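Beta-lactamase (Serratia marcescens, PDB 5GWA) probably hydrolyses beta-lactams to substituted beta-amino acids as a class A extended-spectrum beta-lactamase, and is seen here in complex with the inhibitor avibactam. Local coordinates at residues P199-G204 against T230-I235; T191-T196 against V211-T216. One frame throughout, in Å; residues are numbered along the deposited sequence. Where two conformers were deposited one is given.

Contact 1. Residues P199-G204 against T230-I235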
loop_
_atom_site.group_PDB
_atom_site.type_symbol
_atom_site.label_atom_id
_atom_site.label_comp_id
_atom_site.label_asym_id
_atom_site.label_seq_id
_atom_site.Cartn_x
_atom_site.Cartn_y
_atom_site.Cartn_z
ATOM N N PRO A 199 0.689 16.532 -0.587
ATOM C CA PRO A 199 0.893 17.871 -1.108
ATOM C C PRO A 199 -0.231 18.847 -0.759
ATOM O O PRO A 199 -0.044 20.046 -0.906
ATOM C CB PRO A 199 0.923 17.631 -2.623
ATOM C CG PRO A 199 0.037 16.431 -2.799
ATOM C CD PRO A 199 0.450 15.552 -1.658
ATOM N N LYS A 200 -1.371 18.336 -0.277
ATOM C CA LYS A 200 -2.447 19.207 0.225
ATOM C C LYS A 200 -2.536 19.235 1.749
ATOM O O LYS A 200 -3.520 19.710 2.288
ATOM C CB LYS A 200 -3.798 18.814 -0.390
ATOM C CG LYS A 200 -3.765 18.786 -1.921
ATOM C CD LYS A 200 -3.256 20.094 -2.506
ATOM C CE LYS A 200 -4.102 20.562 -3.683
ATOM N NZ LYS A 200 -3.714 19.858 -4.932
ATOM N N ARG A 201 -1.393 18.984 2.404
ATOM C CA ARG A 201 -1.291 19.091 3.865
ATOM C C ARG A 201 -0.553 20.364 4.226
ATOM O O ARG A 201 -1.051 21.425 3.923
ATOM C CB ARG A 201 -0.720 17.788 4.456
ATOM C CG ARG A 201 -1.596 16.585 4.149
ATOM C CD ARG A 201 -1.169 15.306 4.842
ATOM N NE ARG A 201 -1.955 14.163 4.382
ATOM C CZ ARG A 201 -1.921 12.951 4.931
ATOM N NH1 ARG A 201 -1.135 12.691 5.960
ATOM N NH2 ARG A 201 -2.635 11.986 4.414
ATOM N N LEU A 202 0.627 20.324 4.859
ATOM C CA LEU A 202 1.302 21.560 5.177
ATOM C C LEU A 202 1.433 22.499 3.994
ATOM O O LEU A 202 1.277 23.705 4.145
ATOM C CB LEU A 202 2.689 21.350 5.796
ATOM C CG LEU A 202 2.724 20.697 7.188
ATOM C CD1 LEU A 202 4.113 20.302 7.563
ATOM C CD2 LEU A 202 2.143 21.624 8.269
ATOM N N LYS A 203 1.794 21.961 2.831
ATOM C CA LYS A 203 2.007 22.723 1.601
ATOM C C LYS A 203 0.717 23.254 0.958
ATOM O O LYS A 203 0.766 24.057 0.048
ATOM C CB LYS A 203 2.741 21.838 0.588
ATOM C CG LYS A 203 4.210 21.560 0.939
ATOM C CD LYS A 203 4.795 20.479 0.048
ATOM C CE LYS A 203 4.914 20.937 -1.394
ATOM N NZ LYS A 203 6.005 21.930 -1.549
ATOM N N GLY A 204 -0.445 22.782 1.399
ATOM C CA GLY A 204 -1.641 22.866 0.569
ATOM C C GLY A 204 -2.068 24.264 0.165
ATOM O O GLY A 204 -2.585 24.462 -0.954
ATOM N N THR A 230 -3.866 11.568 10.711
ATOM C CA THR A 230 -3.570 12.264 9.454
ATOM C C THR A 230 -2.623 13.404 9.846
ATOM O O THR A 230 -3.000 14.381 10.494
ATOM C CB THR A 230 -4.851 12.848 8.821
ATOM O OG1 THR A 230 -5.837 11.828 8.718
ATOM C CG2 THR A 230 -4.580 13.398 7.435
ATOM N N ASN A 231 -1.340 13.245 9.477
ATOM C CA ASN A 231 -0.279 14.041 10.049
ATOM C C ASN A 231 0.608 14.637 8.949
ATOM O O ASN A 231 0.760 14.032 7.882
ATOM C CB ASN A 231 0.651 13.151 10.895
ATOM C CG ASN A 231 -0.093 12.305 11.937
ATOM O OD1 ASN A 231 -1.112 12.737 12.517
ATOM N ND2 ASN A 231 0.569 11.217 12.360
ATOM N N ASP A 232 1.306 15.718 9.296
ATOM C CA ASP A 232 2.399 16.263 8.461
ATOM C C ASP A 232 3.314 17.083 9.366
ATOM O O ASP A 232 2.842 17.840 10.234
ATOM C CB ASP A 232 1.815 17.074 7.327
ATOM C CG ASP A 232 2.798 17.292 6.181
ATOM O OD1 ASP A 232 3.863 16.609 6.166
ATOM O OD2 ASP A 232 2.441 18.083 5.272
ATOM N N ILE A 233 4.625 16.848 9.238
ATOM C CA ILE A 233 5.641 17.507 10.066
ATOM C C ILE A 233 6.743 18.027 9.169
ATOM O O ILE A 233 7.035 17.393 8.154
ATOM C CB ILE A 233 6.222 16.568 11.158
ATOM C CG1 ILE A 233 7.147 15.501 10.583
ATOM C CG2 ILE A 233 5.092 15.931 11.936
ATOM C CD1 ILE A 233 7.912 14.752 11.657
ATOM N N GLY A 234 7.340 19.170 9.494
ATOM C CA GLY A 234 8.427 19.660 8.626
ATOM C C GLY A 234 8.971 20.994 9.007
ATOM O O GLY A 234 8.622 21.561 10.045
ATOM N N ILE A 235 9.828 21.490 8.128
ATOM C CA ILE A 235 10.443 22.810 8.278
ATOM C C ILE A 235 10.119 23.601 7.034
ATOM O O ILE A 235 10.326 23.110 5.915
ATOM C CB ILE A 235 11.967 22.740 8.453
ATOM C CG1 ILE A 235 12.367 21.759 9.551
ATOM C CG2 ILE A 235 12.538 24.151 8.734
ATOM C CD1 ILE A 235 12.782 20.415 9.001
HETATM O O HOH W 1 2.685 19.212 2.670
#
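Asp232 OD2 meets the start of the type I turn Arg201-Gly204, where the Leu202 N-H reaches its anti lone pair (N to OD2 2.9 Å, 157° at the hydrogen). The same oxygen is tightly packed: Leu202 CG lies 3.3 Å from OD2, and Arg201 CB presses in at the same distance. CG of Asp232 is anti to its backbone N (chi1 -161°), which carries CG toward the turn, and Leu202 CD1 rests against the carboxylate carbon. Water 1 bridges the turn and the strand, accepting from Lys203 N and donating to Asp232 OD2 at 2.8 Å.

The Arg201 chain runs extended from CG to NE and sets its guanidinium beside the strand. Asn231 O lies in the guanidinium plane, 3.0 Å from Arg201 NH1, while Thr230 CG2 sits over the centre of one face, 3.7 Å from Arg201 CZ. Beyond the segments, NE is hydrogen-bonded to Glu261 OE2 and NH2 to Ser218 OG.

The outer side is looser. Lys203 leads away from the strand, and Lys200 turns to Asn93 of the second subunit.

Asp232 OD1 accepts from His214 ND1, so both carboxylate oxygens have donors, consistent with a buried anion. Held by Asn231 O, Glu261 and Ser218, the guanidinium of Arg201, a residue of the avibactam pocket, has little freedom to rotate.

Contact 2. Residues T191-T196 against V211-T216. With NA (sodium ion), chain T; NA (sodium ion), chain N; NXL ((2S,5R)-1-formyl-5-[(sulfooxy)amino]piperidine-2-carboxamide), chain B.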
loop_
_atom_site.group_PDB
_atom_site.type_symbol
_atom_site.label_atom_id
_atom_site.label_comp_id
_atom_site.label_asym_id
_atom_site.label_seq_id
_atom_site.Cartn_x
_atom_site.Cartn_y
_atom_site.Cartn_z
ATOM N N THR A 191 16.098 15.216 0.856
ATOM C CA THR A 191 15.155 14.102 0.704
ATOM C C THR A 191 13.744 14.528 1.237
ATOM O O THR A 191 12.697 14.307 0.576
ATOM C CB THR A 191 15.710 12.887 1.425
ATOM O OG1 THR A 191 16.956 12.493 0.790
ATOM C CG2 THR A 191 14.755 11.762 1.372
ATOM N N MET A 192 13.764 15.304 2.301
ATOM C CA MET A 192 12.508 15.863 2.867
ATOM C C MET A 192 11.830 16.960 2.045
ATOM O O MET A 192 10.615 17.058 1.982
ATOM C CB MET A 192 12.791 16.363 4.268
ATOM C CG MET A 192 13.051 15.242 5.262
ATOM S SD MET A 192 13.513 15.781 6.896
ATOM C CE MET A 192 11.929 16.452 7.429
ATOM N N ILE A 193 12.628 17.760 1.318
ATOM C CA ILE A 193 12.074 18.676 0.335
ATOM C C ILE A 193 11.515 17.987 -0.880
ATOM O O ILE A 193 10.473 18.377 -1.427
ATOM C CB ILE A 193 13.128 19.750 -0.070
ATOM C CG1 ILE A 193 13.559 20.548 1.164
ATOM C CG2 ILE A 193 12.547 20.668 -1.113
ATOM C CD1 ILE A 193 14.831 21.379 0.935
ATOM N N GLU A 194 12.167 16.870 -1.253
ATOM C CA GLU A 194 11.763 16.037 -2.362
ATOM C C GLU A 194 10.535 15.189 -2.069
ATOM O O GLU A 194 10.032 14.510 -2.947
ATOM C CB GLU A 194 12.942 15.142 -2.777
ATOM C CG GLU A 194 14.037 15.905 -3.540
ATOM C CD GLU A 194 15.354 15.164 -3.710
ATOM O OE1 GLU A 194 15.471 13.968 -3.345
ATOM O OE2 GLU A 194 16.297 15.792 -4.270
ATOM N N THR A 195 10.086 15.166 -0.825
ATOM C CA THR A 195 8.855 14.445 -0.496
ATOM C C THR A 195 7.726 14.769 -1.457
ATOM O O THR A 195 7.453 15.959 -1.751
ATOM C CB THR A 195 8.472 14.753 0.961
ATOM O OG1 THR A 195 9.467 14.168 1.812
ATOM C CG2 THR A 195 7.077 14.228 1.356
ATOM N N THR A 196 7.035 13.729 -1.949
ATOM C CA THR A 196 5.941 13.908 -2.874
ATOM C C THR A 196 4.581 13.699 -2.214
ATOM O O THR A 196 3.543 14.005 -2.814
ATOM C CB THR A 196 6.032 12.977 -4.089
ATOM O OG1 THR A 196 6.114 11.625 -3.658
ATOM C CG2 THR A 196 7.289 13.299 -4.864
ATOM N N VAL A 211 9.339 26.381 -0.048
ATOM C CA VAL A 211 10.125 25.212 0.340
ATOM C C VAL A 211 9.561 24.632 1.632
ATOM O O VAL A 211 9.534 25.309 2.634
ATOM C CB VAL A 211 11.610 25.525 0.546
ATOM C CG1 VAL A 211 12.377 24.252 0.842
ATOM C CG2 VAL A 211 12.195 26.209 -0.688
ATOM N N VAL A 212 9.200 23.351 1.566
ATOM C CA VAL A 212 8.636 22.594 2.697
ATOM C C VAL A 212 9.317 21.232 2.763
ATOM O O VAL A 212 9.215 20.418 1.828
ATOM C CB VAL A 212 7.121 22.408 2.563
ATOM C CG1 VAL A 212 6.586 21.626 3.765
ATOM C CG2 VAL A 212 6.426 23.755 2.441
ATOM N N ALA A 213 10.193 21.111 3.745
ATOM C CA ALA A 213 10.916 19.862 4.018
ATOM C C ALA A 213 10.065 19.102 5.006
ATOM O O ALA A 213 9.946 19.525 6.150
ATOM C CB ALA A 213 12.264 20.183 4.647
ATOM N N HIS A 214 9.469 17.995 4.579
ATOM C CA HIS A 214 8.453 17.387 5.423
ATOM C C HIS A 214 8.309 15.896 5.296
ATOM O O HIS A 214 8.828 15.282 4.384
ATOM C CB HIS A 214 7.107 18.073 5.207
ATOM C CG HIS A 214 6.441 17.753 3.917
ATOM N ND1 HIS A 214 5.266 17.050 3.846
ATOM C CD2 HIS A 214 6.781 18.030 2.636
ATOM C CE1 HIS A 214 4.891 16.921 2.591
ATOM N NE2 HIS A 214 5.813 17.483 1.832
ATOM N N LYS A 215 7.586 15.323 6.257
ATOM C CA LYS A 215 7.260 13.901 6.249
ATOM C C LYS A 215 5.824 13.723 6.756
ATOM O O LYS A 215 5.436 14.270 7.780
ATOM C CB LYS A 215 8.204 13.124 7.178
ATOM C CG LYS A 215 7.910 11.625 7.230
ATOM C CD LYS A 215 8.384 10.911 5.965
ATOM C CE LYS A 215 7.723 9.559 5.720
ATOM N NZ LYS A 215 6.334 9.743 5.236
ATOM N N THR A 216 5.041 13.000 5.992
ATOM C CA THR A 216 3.611 12.838 6.274
ATOM C C THR A 216 3.373 11.531 7.045
ATOM O O THR A 216 4.249 10.656 7.159
ATOM C CB THR A 216 2.856 12.761 4.925
ATOM O OG1 THR A 216 3.505 11.801 4.108
ATOM C CG2 THR A 216 2.876 14.082 4.238
HETATM NA NA NA T . 7.818 18.465 -0.390
HETATM NA NA NA N . 4.798 17.076 -0.823
HETATM O OAC NXL B . 1.900 6.808 7.601
HETATM C CAN NXL B . 2.552 6.167 6.785
HETATM N N NXL B . 2.078 5.325 5.981
HETATM C CAJ NXL B . 2.847 4.843 4.853
HETATM C CA NXL B . 0.674 4.950 6.079
HETATM C C NXL B . 0.417 3.529 6.450
HETATM O O NXL B . 1.316 2.711 6.516
HETATM N NAA NXL B . -0.874 3.203 6.558
HETATM C CB NXL B . -0.009 5.281 4.778
HETATM C CAH NXL B . 0.758 4.809 3.565
HETATM C CAO NXL B . 2.196 5.310 3.573
HETATM N NAK NXL B . 2.398 6.760 3.369
HETATM O OAL NXL B . 1.381 7.543 3.659
HETATM S SAR NXL B . 1.748 8.998 3.971
HETATM O OAD NXL B . 1.530 9.673 2.730
HETATM O OAE NXL B . 0.913 9.689 4.890
HETATM O OAG NXL B . 3.175 8.878 4.754
HETATM O O HOH W 2 4.914 17.932 -3.370
#
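His214 N donates to Met192 O in a nearly straight bond (N to O 3.0 Å, 166° at the hydrogen), the donor standing well above the carbonyl plane. A strand amide thereby meets a carbonyl in the last part of helix 182-193. The buried hydroxyl of Thr195 lies close by, its OG1 2.9 Å from His214 O and also near Met192 O; its single proton could serve either.

Sodium ions add to this polar core. One is bound by Ile193 O and Thr195 O, each 2.9 Å from the metal. A second is held by His214 NE2, water 2 and Thr197 O, and lies in the imidazole plane at the ring edge, 2.9 Å from NE2. With ND1 turned to Asp232, a neutral ring carrying its proton there is likely. Although the CB of His214 points away from residues 191-196, the far end of the ring lies nearer to them; chi1 of 73° puts CG between the backbone N and the carbonyl carbon. Thr195 CG2 covers one face in a CH-pi contact, 3.8 Å from the His214 ring centroid and offset toward the rim.

Farther out the contact is apolar. Ile193 CG1 touches Ala213 CB at 3.7 Å, Met192 CB packs on the same methyl group, and Ile193 CD1 meets Val211 CG1 at the partly exposed end.

At the far end of residues 211-216, Lys215 and Thr216, of the class A KTG motif, border the sulfate of avibactam. Strand 212-218 is an edge strand of the five-stranded sheet, paired with strand 227-237; the end of helix 182-193 packs against it, and Met192 also reaches Val108 of helix 100-109 and Phe51 of helix 49-63.

In the fold
Both contacts are largely buried and close on the same sheet, since strands 227-237 and 212-218 are neighbours in it, and their segments alternate along the chain. Contact 1 lays a loop turn against the inner strand and depends on a carboxylate and a guanidinium, each bonded to main-chain atoms across the contact rather than to each other. Contact 2 brings a helix end to an edge strand of that sheet and relies on backbone carbonyls, a hydroxyl and sodium ions, grading into aliphatic packing at its partly exposed end, by Ile193 and Val211. The two meet at the Asp232-His214 pair, and both reach the avibactam pocket.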